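Local coordinates for choline kinase (Cryptosporidium parvum, PDB 3MES), which probably phosphorylates choline, and perhaps ethanolamine, using a nucleotide phosphate donor and bound magnesium, at residues D297-F302 against K358-F363; C303-D308 against D323-E328. One frame throughout, in Å; residues are numbered along the deposited sequence.

Interaction 1 (D297-F302 against K358-F363); sequences DIANYF and KAVEVF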
loop_
_atom_site.group_PDB
_atom_site.type_symbol
_atom_site.label_atom_id
_atom_site.label_comp_id
_atom_site.label_asym_id
_atom_site.label_seq_id
_atom_site.Cartn_x
_atom_site.Cartn_y
_atom_site.Cartn_z
ATOM N N ASP B 297 -9.129 -15.920 8.160
ATOM C CA ASP B 297 -8.953 -15.190 6.911
ATOM C C ASP B 297 -7.483 -15.075 6.529
ATOM O O ASP B 297 -7.118 -15.228 5.361
ATOM C CB ASP B 297 -9.580 -13.796 7.009
ATOM C CG ASP B 297 -10.091 -13.297 5.675
ATOM O OD1 ASP B 297 -10.240 -14.128 4.754
ATOM O OD2 ASP B 297 -10.351 -12.082 5.543
ATOM N N ILE B 298 -6.639 -14.800 7.519
ATOM C CA ILE B 298 -5.209 -14.649 7.278
ATOM C C ILE B 298 -4.563 -15.979 6.894
ATOM O O ILE B 298 -3.793 -16.050 5.934
ATOM C CB ILE B 298 -4.490 -14.039 8.503
ATOM C CG1 ILE B 298 -5.020 -12.629 8.779
ATOM C CG2 ILE B 298 -2.984 -14.008 8.277
ATOM C CD1 ILE B 298 -4.563 -12.040 10.101
ATOM N N ALA B 299 -4.882 -17.033 7.637
ATOM C CA ALA B 299 -4.339 -18.358 7.350
ATOM C C ALA B 299 -4.725 -18.828 5.949
ATOM O O ALA B 299 -3.946 -19.507 5.276
ATOM C CB ALA B 299 -4.790 -19.367 8.400
ATOM N N ASN B 300 -5.927 -18.466 5.508
ATOM C CA ASN B 300 -6.361 -18.816 4.158
ATOM C C ASN B 300 -5.509 -18.134 3.098
ATOM O O ASN B 300 -5.132 -18.746 2.102
ATOM C CB ASN B 300 -7.830 -18.469 3.928
ATOM C CG ASN B 300 -8.313 -18.899 2.558
ATOM O OD1 ASN B 300 -8.548 -20.084 2.313
ATOM N ND2 ASN B 300 -8.455 -17.941 1.652
ATOM N N TYR B 301 -5.219 -16.856 3.314
ATOM C CA TYR B 301 -4.340 -16.123 2.417
ATOM C C TYR B 301 -2.953 -16.764 2.391
ATOM O O TYR B 301 -2.365 -16.953 1.322
ATOM C CB TYR B 301 -4.243 -14.653 2.830
ATOM C CG TYR B 301 -3.096 -13.926 2.167
ATOM C CD1 TYR B 301 -3.176 -13.527 0.836
ATOM C CD2 TYR B 301 -1.931 -13.646 2.868
ATOM C CE1 TYR B 301 -2.123 -12.871 0.226
ATOM C CE2 TYR B 301 -0.880 -12.990 2.267
ATOM C CZ TYR B 301 -0.977 -12.607 0.948
ATOM O OH TYR B 301 0.076 -11.954 0.355
ATOM N N PHE B 302 -2.432 -17.102 3.567
ATOM C CA PHE B 302 -1.134 -17.763 3.643
ATOM C C PHE B 302 -1.129 -19.046 2.820
ATOM O O PHE B 302 -0.141 -19.366 2.164
ATOM C CB PHE B 302 -0.742 -18.067 5.097
ATOM C CG PHE B 302 -0.329 -16.855 5.885
ATOM C CD1 PHE B 302 0.023 -15.680 5.246
ATOM C CD2 PHE B 302 -0.267 -16.901 7.267
ATOM C CE1 PHE B 302 0.410 -14.566 5.969
ATOM C CE2 PHE B 302 0.124 -15.793 7.998
ATOM C CZ PHE B 302 0.464 -14.625 7.350
ATOM N N LYS B 358 1.713 -17.922 15.649
ATOM C CA LYS B 358 1.594 -19.358 15.875
ATOM C C LYS B 358 0.131 -19.776 16.004
ATOM O O LYS B 358 -0.243 -20.888 15.632
ATOM C CB LYS B 358 2.409 -19.788 17.100
ATOM C CG LYS B 358 1.924 -19.201 18.412
ATOM C CD LYS B 358 3.065 -19.050 19.419
ATOM C CE LYS B 358 3.616 -20.397 19.858
ATOM N NZ LYS B 358 4.544 -20.253 21.018
ATOM N N ALA B 359 -0.694 -18.875 16.525
ATOM C CA ALA B 359 -2.127 -19.127 16.631
ATOM C C ALA B 359 -2.766 -19.201 15.247
ATOM O O ALA B 359 -3.618 -20.053 14.992
ATOM C CB ALA B 359 -2.799 -18.048 17.472
ATOM N N VAL B 360 -2.347 -18.306 14.356
ATOM C CA VAL B 360 -2.878 -18.267 12.998
ATOM C C VAL B 360 -2.597 -19.565 12.250
ATOM O O VAL B 360 -3.342 -19.944 11.346
ATOM C CB VAL B 360 -2.287 -17.091 12.192
ATOM C CG1 VAL B 360 -2.601 -17.252 10.717
ATOM C CG2 VAL B 360 -2.815 -15.770 12.713
ATOM N N GLU B 361 -1.516 -20.239 12.628
ATOM C CA GLU B 361 -1.144 -21.504 11.996
ATOM C C GLU B 361 -2.252 -22.543 12.135
ATOM O O GLU B 361 -2.483 -23.343 11.232
ATOM C CB GLU B 361 0.159 -22.041 12.590
ATOM C CG GLU B 361 1.404 -21.342 12.071
ATOM C CD GLU B 361 1.578 -21.516 10.573
ATOM O OE1 GLU B 361 1.268 -20.567 9.825
ATOM O OE2 GLU B 361 2.013 -22.607 10.144
ATOM N N VAL B 362 -2.933 -22.525 13.274
ATOM C CA VAL B 362 -4.009 -23.473 13.536
ATOM C C VAL B 362 -5.114 -23.359 12.489
ATOM O O VAL B 362 -5.626 -24.364 12.004
ATOM C CB VAL B 362 -4.615 -23.257 14.936
ATOM C CG1 VAL B 362 -5.993 -23.899 15.026
ATOM C CG2 VAL B 362 -3.681 -23.800 16.009
ATOM N N PHE B 363 -5.473 -22.127 12.144
ATOM C CA PHE B 363 -6.555 -21.880 11.199
ATOM C C PHE B 363 -6.238 -22.341 9.777
ATOM O O PHE B 363 -7.101 -22.287 8.902
ATOM C CB PHE B 363 -6.932 -20.397 11.194
ATOM C CG PHE B 363 -7.690 -19.961 12.415
ATOM C CD1 PHE B 363 -9.066 -20.116 12.483
ATOM C CD2 PHE B 363 -7.030 -19.396 13.493
ATOM C CE1 PHE B 363 -9.769 -19.718 13.606
ATOM C CE2 PHE B 363 -7.727 -18.993 14.618
ATOM C CZ PHE B 363 -9.098 -19.154 14.675
#

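Interaction 2 (C303-D308 against D323-E328); sequences CEYIYD and DYPCEE. With MG (magnesium ion), chain M; DME (decamethonium ion), chain K.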
loop_
_atom_site.group_PDB
_atom_site.type_symbol
_atom_site.label_atom_id
_atom_site.label_comp_id
_atom_site.label_asym_id
_atom_site.label_seq_id
_atom_site.Cartn_x
_atom_site.Cartn_y
_atom_site.Cartn_z
ATOM N N CYS B 303 -2.241 -19.775 2.848
ATOM C CA CYS B 303 -2.333 -21.054 2.146
ATOM C C CYS B 303 -2.287 -20.914 0.626
ATOM O O CYS B 303 -1.779 -21.795 -0.070
ATOM C CB CYS B 303 -3.602 -21.805 2.550
ATOM S SG CYS B 303 -3.511 -22.647 4.144
ATOM N N GLU B 304 -2.833 -19.817 0.111
ATOM C CA GLU B 304 -2.883 -19.605 -1.333
ATOM C C GLU B 304 -1.484 -19.443 -1.911
ATOM O O GLU B 304 -1.295 -19.488 -3.127
ATOM C CB GLU B 304 -3.752 -18.395 -1.675
ATOM C CG GLU B 304 -5.240 -18.642 -1.508
ATOM C CD GLU B 304 -5.773 -19.655 -2.504
ATOM O OE1 GLU B 304 -5.031 -20.012 -3.444
ATOM O OE2 GLU B 304 -6.933 -20.091 -2.348
ATOM N N TYR B 305 -0.504 -19.253 -1.038
ATOM C CA TYR B 305 0.886 -19.215 -1.466
ATOM C C TYR B 305 1.237 -20.522 -2.165
ATOM O O TYR B 305 2.141 -20.570 -2.999
ATOM C CB TYR B 305 1.816 -18.994 -0.268
ATOM C CG TYR B 305 2.004 -17.539 0.105
ATOM C CD1 TYR B 305 3.229 -16.910 -0.077
ATOM C CD2 TYR B 305 0.958 -16.796 0.632
ATOM C CE1 TYR B 305 3.407 -15.583 0.260
ATOM C CE2 TYR B 305 1.127 -15.468 0.972
ATOM C CZ TYR B 305 2.351 -14.867 0.784
ATOM O OH TYR B 305 2.520 -13.542 1.119
ATOM N N ILE B 306 0.497 -21.573 -1.829
ATOM C CA ILE B 306 0.790 -22.922 -2.306
ATOM C C ILE B 306 0.104 -23.265 -3.628
ATOM O O ILE B 306 0.584 -24.115 -4.377
ATOM C CB ILE B 306 0.371 -23.974 -1.262
ATOM C CG1 ILE B 306 1.134 -23.760 0.050
ATOM C CG2 ILE B 306 0.589 -25.379 -1.803
ATOM C CD1 ILE B 306 0.552 -24.523 1.233
ATOM N N TYR B 307 -1.013 -22.605 -3.916
ATOM C CA TYR B 307 -1.835 -22.998 -5.060
ATOM C C TYR B 307 -1.830 -21.991 -6.206
ATOM O O TYR B 307 -2.218 -20.835 -6.047
ATOM C CB TYR B 307 -3.258 -23.322 -4.600
ATOM C CG TYR B 307 -3.252 -24.244 -3.407
ATOM C CD1 TYR B 307 -2.951 -25.592 -3.551
ATOM C CD2 TYR B 307 -3.504 -23.763 -2.130
ATOM C CE1 TYR B 307 -2.923 -26.438 -2.458
ATOM C CE2 TYR B 307 -3.476 -24.603 -1.033
ATOM C CZ TYR B 307 -3.184 -25.938 -1.203
ATOM O OH TYR B 307 -3.157 -26.778 -0.113
ATOM N N ASP B 308 -1.377 -22.458 -7.363
ATOM C CA ASP B 308 -1.331 -21.652 -8.572
ATOM C C ASP B 308 -2.402 -22.153 -9.530
ATOM O O ASP B 308 -2.320 -23.275 -10.023
ATOM C CB ASP B 308 0.050 -21.768 -9.217
ATOM C CG ASP B 308 0.266 -20.768 -10.335
ATOM O OD1 ASP B 308 -0.536 -19.818 -10.459
ATOM O OD2 ASP B 308 1.246 -20.931 -11.088
ATOM N N ASP B 323 6.156 -23.759 -0.561
ATOM C CA ASP B 323 5.966 -22.346 -0.866
ATOM C C ASP B 323 5.175 -21.614 0.215
ATOM O O ASP B 323 5.134 -20.382 0.236
ATOM C CB ASP B 323 5.307 -22.163 -2.239
ATOM C CG ASP B 323 6.301 -22.282 -3.386
ATOM O OD1 ASP B 323 7.485 -22.573 -3.122
ATOM O OD2 ASP B 323 5.901 -22.081 -4.552
ATOM N N TYR B 324 4.540 -22.365 1.108
ATOM C CA TYR B 324 3.877 -21.741 2.244
ATOM C C TYR B 324 4.868 -20.753 2.852
ATOM O O TYR B 324 6.022 -21.105 3.093
ATOM C CB TYR B 324 3.450 -22.785 3.275
ATOM C CG TYR B 324 2.589 -22.216 4.377
ATOM C CD1 TYR B 324 1.226 -22.025 4.187
ATOM C CD2 TYR B 324 3.139 -21.854 5.601
ATOM C CE1 TYR B 324 0.434 -21.493 5.185
ATOM C CE2 TYR B 324 2.353 -21.322 6.607
ATOM C CZ TYR B 324 1.001 -21.143 6.393
ATOM O OH TYR B 324 0.208 -20.617 7.389
ATOM N N PRO B 325 4.424 -19.510 3.090
ATOM C CA PRO B 325 5.326 -18.432 3.498
ATOM C C PRO B 325 6.100 -18.767 4.768
ATOM O O PRO B 325 5.537 -19.328 5.708
ATOM C CB PRO B 325 4.380 -17.248 3.744
ATOM C CG PRO B 325 3.028 -17.854 3.923
ATOM C CD PRO B 325 3.018 -19.076 3.064
ATOM N N CYS B 326 7.384 -18.421 4.786
ATOM C CA CYS B 326 8.236 -18.682 5.940
ATOM C C CYS B 326 7.755 -17.901 7.159
ATOM O O CYS B 326 6.941 -16.984 7.045
ATOM C CB CYS B 326 9.688 -18.319 5.626
ATOM S SG CYS B 326 9.961 -16.552 5.368
ATOM N N GLU B 327 8.272 -18.262 8.328
ATOM C CA GLU B 327 7.817 -17.657 9.572
ATOM C C GLU B 327 8.090 -16.158 9.642
ATOM O O GLU B 327 7.317 -15.414 10.235
ATOM C CB GLU B 327 8.455 -18.351 10.773
ATOM C CG GLU B 327 7.850 -17.926 12.092
ATOM C CD GLU B 327 8.702 -18.318 13.272
ATOM O OE1 GLU B 327 9.907 -18.578 13.073
ATOM O OE2 GLU B 327 8.164 -18.362 14.400
ATOM N N GLU B 328 9.195 -15.717 9.051
ATOM C CA GLU B 328 9.536 -14.303 9.087
ATOM C C GLU B 328 8.547 -13.481 8.267
ATOM O O GLU B 328 8.030 -12.469 8.741
ATOM C CB GLU B 328 10.967 -14.065 8.600
ATOM C CG GLU B 328 11.434 -12.628 8.775
ATOM C CD GLU B 328 12.895 -12.433 8.425
ATOM O OE1 GLU B 328 13.500 -13.344 7.818
ATOM O OE2 GLU B 328 13.440 -11.363 8.758
HETATM MG MG MG M . -3.042 -19.247 -4.665
HETATM N N1 DME K . -8.088 -18.679 -14.329
HETATM C C2 DME K . -9.131 -19.705 -14.494
HETATM C C3 DME K . -9.929 -19.849 -13.194
HETATM C C4 DME K . -10.746 -21.146 -13.192
HETATM C C5 DME K . -11.599 -21.271 -11.924
HETATM C C6 DME K . -10.728 -21.509 -10.684
HETATM C C7 DME K . -11.004 -22.883 -10.063
HETATM C C8 DME K . -11.487 -22.751 -8.617
HETATM C C9 DME K . -10.329 -22.855 -7.622
HETATM C C10 DME K . -10.489 -21.835 -6.491
HETATM C C11 DME K . -9.955 -22.392 -5.171
HETATM N N12 DME K . -10.200 -21.432 -4.082
HETATM C C13 DME K . -6.874 -19.080 -15.060
HETATM C C14 DME K . -8.581 -17.398 -14.862
HETATM C C15 DME K . -7.766 -18.530 -12.900
HETATM C C16 DME K . -9.578 -20.139 -4.400
HETATM C C17 DME K . -11.649 -21.248 -3.918
HETATM C C18 DME K . -9.612 -21.956 -2.838
#

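Interaction 1 (D297-F302 against K358-F363)
Val360 carries most of this contact from its helix, meeting three residues of helix 294-303. Its CG1 lies anti to the backbone N (chi1 167°), which extends that methyl toward the facing helix, where it sits 3.8 Å from Ala299 CB. The same methyl approaches CG2 of Ile298 at 4.1 Å and, obliquely to the ring, CE2 of Phe302. A beta-branched valine suits the place, since one short, stiff branch can touch a methyl, an isoleucine branch and an aromatic ring together. The Phe302 ring is steadied from within its own helix, Ile298 CG2 lying 3.5 Å above one face toward the rim. The next residue, Glu361, starts away from helix 294-303, and its carboxylate forms a salt bridge with Lys405. Phe363 meets the helix through its backbone and CB, which lies 3.7 Å from Ala299 CB, while its ring leads away to pack on Ile239. Ala299 receives both Val360 and Phe363 on its single methyl, which also rests 3.3 Å from Val360 O, and a small residue lets the backbones close to 5.7 Å between Ala299 CA and Phe363 CA. No hydrogen bond links the segments. The axes of these short segments approach to 8.7 Å and cross at -79°, a nearly perpendicular helix-helix packing with an alanine at the close approach, buried in the helical part of the choline/ethanolamine kinase fold.

Interaction 2 (C303-D308 against D323-E328)
Tyr305 and Pro325 form the centre of this contact through a CH-pi interaction: Pro325 CG stands over the middle of the tyrosine ring, 4.0 Å from its centroid and 10° off the ring normal. Pro325 CD reaches the root of the ring, 3.5 Å from Tyr305 CG. A proline suits the spot because its compact, rigid ring offers several C-H groups to an aromatic face. Tyr324 extends the apolar surface: Ile306 CD1 comes to the edge of its ring, 3.9 Å from Tyr324 CD1, and Cys303 SG lies 4.2 Å from Tyr324 CE1. With CG anti to the backbone N (chi1 -172°), tyrosine suits position 324 because its ring packs on Ile306 and Cys303 while its hydroxyl meets the polar Glu361. Asp323 adds its CB, which packs against the backbone carbonyl Tyr305 O.

Behind this layer, a type I turn from Cys303 to Ile306, closed by the bond from Ile306 N to Cys303 O, points Tyr305 toward the loop, while Ile306 reaches it with its CD1 end. The turn and the residue after it supply a magnesium site, in which Glu304 O and Tyr307 O each bind the ion at 2.3 Å, joined by Glu304 OE1 and by Glu271. Glu304 OE2 faces the decamethonium, whose C18 is 3.3 Å away; the carboxylate would suit its cationic head. In the fold, the contact lies between the end of helix 294-303 and the start of helix 327-342, with helices 364-376 and 391-411 both packing on Cys303, and the latter also on Ile306, while strand 307-308 pairs antiparallel with strand 318-319.

From the N terminus, the chain runs through helix 294-303, turns at the magnesium site and enters strand 307-308. It returns through strand 318-319 to residues 323-328, where interaction 2 closes the shorter loop. Helices 327-342 and 351-362 follow, and the second of these comes back to helix 294-303 in interaction 1, closing a longer loop within which interaction 2 is nested. The two contacts, with centres about 11 Å apart, are joined by Glu361 OE1 and Tyr324 OH, 2.7 Å apart, and by Phe302 packing on Tyr324 and Pro325. Interaction 2 holds the metal-binding turn against the lead-in to helix 327-342, and interaction 1 holds helix 294-303 against helix 351-362.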